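Local atomic coordinates of molybdopterin-guanine dinucleotide biosynthesis adapter protein (Escherichia coli, PDB entry 1NP6), a protein that binds GTP, hydrolyses it weakly, and may act as an adapter for the efficient biosynthesis and use of the molybdopterin-guanine dinucleotide form of the molybdenum cofactor. Residues 12-17 against 128-133; 31-36 against 157-162; 66-71 against 75-80. All blocks are in the same frame, centred on the assembly; numbering follows the deposited sequence.

The three contacts lie in different parts of one nucleotide-binding chain: its ligand loop, its helix packing and its dimer interface. Contact 1 holds the start of the P-loop, with a sulfate bound in it at the inferred GTP site, against the loop that follows strand 116-120. Contact 2 ties the residues just past the C-terminal end of the helix leaving that P-loop to the first turn of helix 158-170; its centre is about 23 Å from that of contact 1, and the nearest atoms are about 10 Å apart. Contact 3, the hairpin 66-71 with 75-80, lies on the opposite side of the chain's centre from contact 1, about 35 Å away between centres, where it joins a strand of the second subunit.

Contact 1 of 3, residues 12-17 against 128-133; sequences AAWSGT and PEELVI. With SO4 (sulfate ion), chain D.
Trp14 reaches from the P-loop (Walker A motif) between strand 8-12 and helix 19-32 to the loop 128-133 and meets it with the far end of its six-membered ring. The indole carries the whole contact on its side. Its CZ2 comes to 3.4 Å from the backbone O of Glu130, which lies at the ring edge and near its plane, while CH2 packs 3.6 Å from Glu130 CG. The carboxylate of Glu130 is turned 74° from the ring and directs its oxygens instead to Arg127 N and His126 ND1. With CG set between the backbone N and the carbonyl carbon (chi1 60°), the glutamate presents this methylene to the indole before its extended chain runs on. Leu131 adds a methyl: its CD2 approaches Trp14 CH2 obliquely at 3.7 Å. His126 stacks on the indole ring as well, and through Glu130, Leu131 and His126 the tryptophan joins the P-loop to the region that follows strand 116-120.

Behind the ring, the backbone of Trp14 opens a type II turn that ends at Thr17. Trp14 O accepts two bonds from the same face of its plane, one from Thr17 N and one from Thr17 OG1, the latter 2.9 Å long. Gly16, at a positive phi that suits glycine, aims its amide at the sulfate, probably from the crystallisation liquor. Gly18, Lys19 and Thr20, like Gly16 inferred to bind GTP, also hold it through backbone N-H groups, as they might a phosphate. The bond from Gly16 N to sulfate O4 is 2.9 Å long and almost straight, at 178°.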
# COMPACT_ATOMS: atom_id res chain seq x y z
N ALA B 12 8.62 -18.64 -12.19
CA ALA B 12 9.07 -19.55 -11.16
C ALA B 12 10.43 -20.15 -11.47
O ALA B 12 10.69 -20.54 -12.61
CB ALA B 12 8.01 -20.67 -10.94
N ALA B 13 11.28 -20.22 -10.45
CA ALA B 13 12.62 -20.79 -10.54
C ALA B 13 13.21 -21.07 -9.16
O ALA B 13 12.84 -20.42 -8.17
CB ALA B 13 13.56 -19.88 -11.35
N TRP B 14 14.12 -22.04 -9.10
CA TRP B 14 14.95 -22.26 -7.91
C TRP B 14 15.76 -21.00 -7.62
O TRP B 14 16.19 -20.32 -8.55
CB TRP B 14 15.96 -23.39 -8.15
CG TRP B 14 15.40 -24.77 -8.41
CD1 TRP B 14 14.62 -25.52 -7.56
CD2 TRP B 14 15.61 -25.57 -9.58
NE1 TRP B 14 14.32 -26.73 -8.14
CE2 TRP B 14 14.92 -26.79 -9.38
CE3 TRP B 14 16.31 -25.39 -10.78
CZ2 TRP B 14 14.91 -27.82 -10.34
CZ3 TRP B 14 16.29 -26.41 -11.74
CH2 TRP B 14 15.59 -27.61 -11.51
N SER B 15 15.98 -20.73 -6.33
CA SER B 15 16.82 -19.62 -5.87
C SER B 15 18.15 -19.54 -6.63
O SER B 15 18.85 -20.55 -6.80
CB SER B 15 17.09 -19.79 -4.37
OG SER B 15 17.68 -18.63 -3.80
N GLY B 16 18.50 -18.35 -7.11
CA GLY B 16 19.77 -18.14 -7.79
C GLY B 16 19.77 -18.38 -9.29
O GLY B 16 20.77 -18.12 -9.96
N THR B 17 18.64 -18.86 -9.82
CA THR B 17 18.50 -19.10 -11.26
C THR B 17 18.48 -17.81 -12.08
O THR B 17 18.94 -17.80 -13.23
CB THR B 17 17.21 -19.91 -11.53
OG1 THR B 17 17.35 -21.23 -11.00
CG2 THR B 17 16.99 -20.17 -13.03
N PRO B 128 18.30 -30.88 -15.70
CA PRO B 128 17.01 -30.48 -16.30
C PRO B 128 15.91 -31.47 -15.94
O PRO B 128 14.74 -31.09 -15.88
CB PRO B 128 17.29 -30.54 -17.80
CG PRO B 128 18.77 -30.55 -17.93
CD PRO B 128 19.27 -31.30 -16.72
N GLU B 129 16.29 -32.72 -15.68
CA GLU B 129 15.37 -33.78 -15.30
C GLU B 129 14.66 -33.47 -14.00
O GLU B 129 13.58 -34.02 -13.74
CB GLU B 129 16.11 -35.12 -15.20
CG GLU B 129 16.63 -35.68 -16.52
CD GLU B 129 18.03 -35.19 -16.87
OE1 GLU B 129 18.80 -34.81 -15.96
OE2 GLU B 129 18.38 -35.20 -18.07
N GLU B 130 15.24 -32.60 -13.17
CA GLU B 130 14.63 -32.25 -11.89
C GLU B 130 13.64 -31.07 -11.94
O GLU B 130 13.09 -30.68 -10.90
CB GLU B 130 15.68 -32.10 -10.76
CG GLU B 130 16.74 -31.03 -10.97
CD GLU B 130 17.79 -30.99 -9.86
OE1 GLU B 130 18.96 -31.36 -10.13
OE2 GLU B 130 17.45 -30.58 -8.73
N LEU B 131 13.40 -30.53 -13.13
CA LEU B 131 12.36 -29.52 -13.33
C LEU B 131 10.95 -30.10 -13.13
O LEU B 131 10.61 -31.14 -13.70
CB LEU B 131 12.43 -28.92 -14.74
CG LEU B 131 13.49 -27.85 -15.03
CD1 LEU B 131 13.51 -27.54 -16.51
CD2 LEU B 131 13.26 -26.58 -14.21
N VAL B 132 10.14 -29.41 -12.32
CA VAL B 132 8.75 -29.80 -12.10
C VAL B 132 7.80 -28.93 -12.95
O VAL B 132 7.61 -27.74 -12.69
CB VAL B 132 8.35 -29.79 -10.57
CG1 VAL B 132 9.25 -30.71 -9.77
CG2 VAL B 132 8.40 -28.39 -9.96
N ILE B 133 7.24 -29.54 -14.00
CA ILE B 133 6.38 -28.85 -14.95
C ILE B 133 4.92 -29.32 -14.82
O ILE B 133 4.50 -30.24 -15.54
CB ILE B 133 6.87 -29.07 -16.40
CG1 ILE B 133 8.34 -28.64 -16.56
CG2 ILE B 133 5.96 -28.33 -17.40
CD1 ILE B 133 8.96 -29.01 -17.90
S SO4 D . 16.70 -15.60 -8.25
O1 SO4 D . 16.09 -14.29 -8.32
O2 SO4 D . 15.99 -16.57 -9.10
O3 SO4 D . 18.08 -15.47 -8.71
O4 SO4 D . 16.69 -16.08 -6.87

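Contact 2 of 3, residues 31-36 against 157-162; sequences CARGIR and DVEGLA
Arg33 stretches across to the first turn of helix 158-170 and grips Glu159 with one nitrogen of its guanidinium. The chain is extended from CG to NE, and this carries the charged group across to the other backbone; the nearest CA atoms, those of Arg33 and Ala162, are 8.8 Å apart. Glu159 answers by folding: a bend at chi2 (-66°) brings its carboxylate round so that OE1 lies 2.9 Å from Arg33 NH2. The salt bridge is single-pronged and bent, 140° at the hydrogen, and reaches OE1 on its anti side; the two planes lie 18° apart, with OE1 tilted somewhat from the guanidinium plane. A water closes the circuit, accepting from Arg33 NE at 2.6 Å and donating to Glu159 OE1.

In this P-loop fold the arginine lies just past the C-terminal end of helix 19-32 and just before Gly34, whose positive phi completes a Schellman motif. Its partner helix begins at the N-cap Asp157, where OD1 accepts from Gly160 N. Arg33 NH1 forms a salt bridge with Asp163, its stronger partner, while Ala162 supplies the apolar side of the contact, its CB 3.6 Å from Arg33 NE.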
# COMPACT_ATOMS: atom_id res chain seq x y z
N CYS B 31 6.62 -2.34 -20.87
CA CYS B 31 6.18 -0.96 -20.78
C CYS B 31 6.42 -0.22 -22.10
O CYS B 31 5.63 0.65 -22.50
CB CYS B 31 6.91 -0.24 -19.65
SG CYS B 31 6.30 -0.58 -17.99
N ALA B 32 7.50 -0.57 -22.79
CA ALA B 32 7.84 0.04 -24.09
C ALA B 32 6.79 -0.25 -25.17
O ALA B 32 6.60 0.56 -26.06
CB ALA B 32 9.21 -0.41 -24.56
N ARG B 33 6.13 -1.41 -25.08
CA ARG B 33 5.06 -1.77 -26.02
C ARG B 33 3.67 -1.21 -25.63
O ARG B 33 2.66 -1.47 -26.32
CB ARG B 33 4.99 -3.30 -26.19
CG ARG B 33 6.19 -3.93 -26.85
CD ARG B 33 6.39 -5.39 -26.48
NE ARG B 33 7.73 -5.89 -26.80
CZ ARG B 33 8.03 -6.58 -27.89
NH1 ARG B 33 7.10 -6.86 -28.79
NH2 ARG B 33 9.27 -6.99 -28.09
N GLY B 34 3.64 -0.47 -24.51
CA GLY B 34 2.44 0.16 -23.97
C GLY B 34 1.68 -0.70 -22.95
O GLY B 34 0.59 -0.35 -22.52
N ILE B 35 2.23 -1.86 -22.60
CA ILE B 35 1.66 -2.70 -21.54
C ILE B 35 1.90 -2.03 -20.19
O ILE B 35 3.00 -1.57 -19.91
CB ILE B 35 2.29 -4.12 -21.56
CG1 ILE B 35 1.82 -4.89 -22.80
CG2 ILE B 35 1.95 -4.89 -20.25
CD1 ILE B 35 2.92 -5.66 -23.47
N ARG B 36 0.87 -1.97 -19.34
CA ARG B 36 1.06 -1.41 -18.01
C ARG B 36 1.04 -2.55 -17.00
O ARG B 36 -0.04 -3.00 -16.63
CB ARG B 36 0.02 -0.33 -17.70
CG ARG B 36 -0.14 0.76 -18.78
CD ARG B 36 -1.48 1.53 -18.71
NE ARG B 36 -2.63 0.71 -19.07
CZ ARG B 36 -3.91 1.01 -18.82
NH1 ARG B 36 -4.24 2.13 -18.18
NH2 ARG B 36 -4.87 0.17 -19.21
N ASP B 157 16.92 -13.94 -24.62
CA ASP B 157 16.18 -13.17 -25.64
C ASP B 157 14.97 -12.46 -25.01
O ASP B 157 13.82 -12.91 -25.15
CB ASP B 157 15.75 -14.09 -26.79
CG ASP B 157 15.16 -13.34 -28.01
OD1 ASP B 157 14.87 -12.12 -27.95
OD2 ASP B 157 14.94 -13.91 -29.09
N VAL B 158 15.23 -11.33 -24.34
CA VAL B 158 14.21 -10.54 -23.63
C VAL B 158 13.07 -10.00 -24.51
O VAL B 158 11.89 -10.06 -24.11
CB VAL B 158 14.86 -9.40 -22.80
CG1 VAL B 158 13.79 -8.58 -22.06
CG2 VAL B 158 15.87 -9.96 -21.81
N GLU B 159 13.41 -9.45 -25.69
CA GLU B 159 12.37 -9.02 -26.63
C GLU B 159 11.49 -10.18 -27.13
O GLU B 159 10.28 -10.02 -27.34
CB GLU B 159 12.95 -8.25 -27.83
CG GLU B 159 13.73 -6.99 -27.46
CD GLU B 159 12.87 -5.90 -26.83
OE1 GLU B 159 11.70 -5.74 -27.24
OE2 GLU B 159 13.38 -5.20 -25.92
N GLY B 160 12.11 -11.34 -27.34
CA GLY B 160 11.39 -12.53 -27.74
C GLY B 160 10.41 -12.96 -26.65
O GLY B 160 9.27 -13.34 -26.95
N LEU B 161 10.87 -12.88 -25.40
CA LEU B 161 10.05 -13.17 -24.21
C LEU B 161 8.87 -12.19 -24.10
O LEU B 161 7.74 -12.61 -23.83
CB LEU B 161 10.93 -13.15 -22.95
CG LEU B 161 10.31 -13.51 -21.59
CD1 LEU B 161 9.55 -14.85 -21.66
CD2 LEU B 161 11.38 -13.56 -20.51
N ALA B 162 9.12 -10.91 -24.32
CA ALA B 162 8.07 -9.90 -24.32
C ALA B 162 7.03 -10.16 -25.43
O ALA B 162 5.84 -9.91 -25.22
CB ALA B 162 8.67 -8.46 -24.45
O HOH W 1 9.64 -4.36 -25.96

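Contact 3 of 3, residues 66-71 against 75-80; sequences QTIVAS and WALMTE
Thr67 and Met78 form a hydrogen-bonded pair in the antiparallel hairpin of strands 66-70 and 74-80, Met78 N donating to Thr67 O at 2.7 Å and Thr67 N returning the bond to Met78 O. Val69 and Ala76 repeat the exchange, and CA-H...O contacts accompany these bonds. On the face of Thr67 the two side chains run alongside each other, OG1 3.6 Å from Met78 CB; a water joins that hydroxyl to Ala76 O.

The other face is mostly apolar. Ile68 CG1 meets Leu77 CD1 at 3.7 Å; with CG anti to the backbone N (chi1 167°), the leucine brings CD1 across. Ile68 CG2 approaches Trp75 CE3 obliquely, and Ala70 CB touches Trp75 CB. Farther along, Gln66 and Thr79 point the same way, CG of Gln66 3.9 Å from Thr79 OG1. A water binds this hydroxyl at 2.6 Å and reaches Gln66 OE1 only weakly.

The stronger partner of Gln66 OE1 is Asp97 N of the second subunit. Shortening this residue to alanine would remove the carboxamide, and Asp97 N of the second subunit would probably lose its acceptor while a gap opened beside Thr79. Both strands' residues also take part in parallel pairing with a strand of that subunit, while helix 53-61 lies against Thr67, Val69 and Met78.

The contact is thus built into the dimer: backbone bonds set the hairpin's register, aliphatic and indole groups make up most of one face, and the buried amide of Gln66 spends its carbonyl oxygen on the neighbouring subunit.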
# COMPACT_ATOMS: atom_id res chain seq x y z
N GLN B 66 -3.69 -0.13 9.70
CA GLN B 66 -3.44 0.16 8.28
C GLN B 66 -3.05 1.63 8.18
O GLN B 66 -3.64 2.47 8.86
CB GLN B 66 -4.69 -0.11 7.43
CG GLN B 66 -5.04 -1.66 7.28
CD GLN B 66 -6.30 -1.91 6.49
OE1 GLN B 66 -6.45 -1.40 5.39
NE2 GLN B 66 -7.21 -2.71 7.05
N THR B 67 -2.05 1.92 7.35
CA THR B 67 -1.65 3.32 7.08
C THR B 67 -1.57 3.55 5.58
O THR B 67 -1.21 2.61 4.82
CB THR B 67 -0.26 3.66 7.70
OG1 THR B 67 0.74 2.70 7.27
CG2 THR B 67 -0.28 3.54 9.22
N ILE B 68 -1.88 4.81 5.18
CA ILE B 68 -1.49 5.35 3.86
C ILE B 68 -0.64 6.62 4.09
O ILE B 68 -1.01 7.49 4.89
CB ILE B 68 -2.73 5.66 2.94
CG1 ILE B 68 -3.40 4.37 2.46
CG2 ILE B 68 -2.37 6.51 1.64
CD1 ILE B 68 -4.75 4.60 1.77
N VAL B 69 0.50 6.69 3.38
CA VAL B 69 1.30 7.94 3.27
C VAL B 69 1.25 8.34 1.78
O VAL B 69 1.66 7.55 0.90
CB VAL B 69 2.77 7.74 3.74
CG1 VAL B 69 3.58 9.06 3.61
CG2 VAL B 69 2.84 7.25 5.18
N ALA B 70 0.69 9.53 1.51
CA ALA B 70 0.47 10.03 0.15
C ALA B 70 1.28 11.32 -0.09
O ALA B 70 1.21 12.26 0.70
CB ALA B 70 -1.03 10.30 -0.10
N SER B 71 2.03 11.34 -1.19
CA SER B 71 2.79 12.54 -1.55
C SER B 71 2.66 12.86 -3.04
O SER B 71 1.90 12.23 -3.77
CB SER B 71 4.27 12.39 -1.14
OG SER B 71 4.93 11.37 -1.88
N TRP B 75 1.94 7.11 -3.58
CA TRP B 75 1.35 6.82 -2.27
C TRP B 75 1.52 5.33 -1.95
O TRP B 75 1.72 4.52 -2.87
CB TRP B 75 -0.12 7.31 -2.20
CG TRP B 75 -1.07 6.69 -3.19
CD1 TRP B 75 -1.37 7.15 -4.45
CD2 TRP B 75 -1.84 5.49 -3.01
NE1 TRP B 75 -2.28 6.32 -5.05
CE2 TRP B 75 -2.59 5.29 -4.18
CE3 TRP B 75 -1.98 4.57 -1.96
CZ2 TRP B 75 -3.45 4.20 -4.35
CZ3 TRP B 75 -2.83 3.49 -2.13
CH2 TRP B 75 -3.56 3.32 -3.31
N ALA B 76 1.49 4.97 -0.66
CA ALA B 76 1.80 3.63 -0.20
C ALA B 76 0.83 3.22 0.91
O ALA B 76 0.62 3.97 1.86
CB ALA B 76 3.25 3.53 0.34
N LEU B 77 0.26 2.03 0.78
CA LEU B 77 -0.60 1.45 1.83
C LEU B 77 0.20 0.38 2.61
O LEU B 77 0.92 -0.41 2.00
CB LEU B 77 -1.84 0.85 1.17
CG LEU B 77 -2.67 -0.06 2.11
CD1 LEU B 77 -3.48 0.75 3.13
CD2 LEU B 77 -3.57 -0.92 1.22
N MET B 78 0.15 0.40 3.95
CA MET B 78 0.73 -0.70 4.71
C MET B 78 -0.36 -1.36 5.56
O MET B 78 -1.18 -0.66 6.14
CB MET B 78 1.90 -0.23 5.57
CG MET B 78 2.68 -1.37 6.26
SD MET B 78 3.73 -2.41 5.23
CE MET B 78 5.16 -1.20 4.88
N THR B 79 -0.36 -2.69 5.59
CA THR B 79 -1.33 -3.50 6.38
C THR B 79 -0.54 -4.40 7.34
O THR B 79 0.19 -5.29 6.91
CB THR B 79 -2.24 -4.34 5.45
OG1 THR B 79 -2.97 -3.47 4.56
CG2 THR B 79 -3.36 -5.10 6.24
N GLU B 80 -0.67 -4.15 8.63
CA GLU B 80 -0.02 -4.97 9.66
C GLU B 80 -0.76 -6.32 9.79
O GLU B 80 -1.99 -6.32 9.92
CB GLU B 80 -0.02 -4.21 11.00
CG GLU B 80 1.14 -4.54 11.93
CD GLU B 80 2.45 -3.84 11.60
OE1 GLU B 80 2.58 -3.19 10.53
OE2 GLU B 80 3.38 -3.96 12.43
O HOH W 2 -5.42 -3.73 3.71
O HOH W 3 1.68 3.59 4.71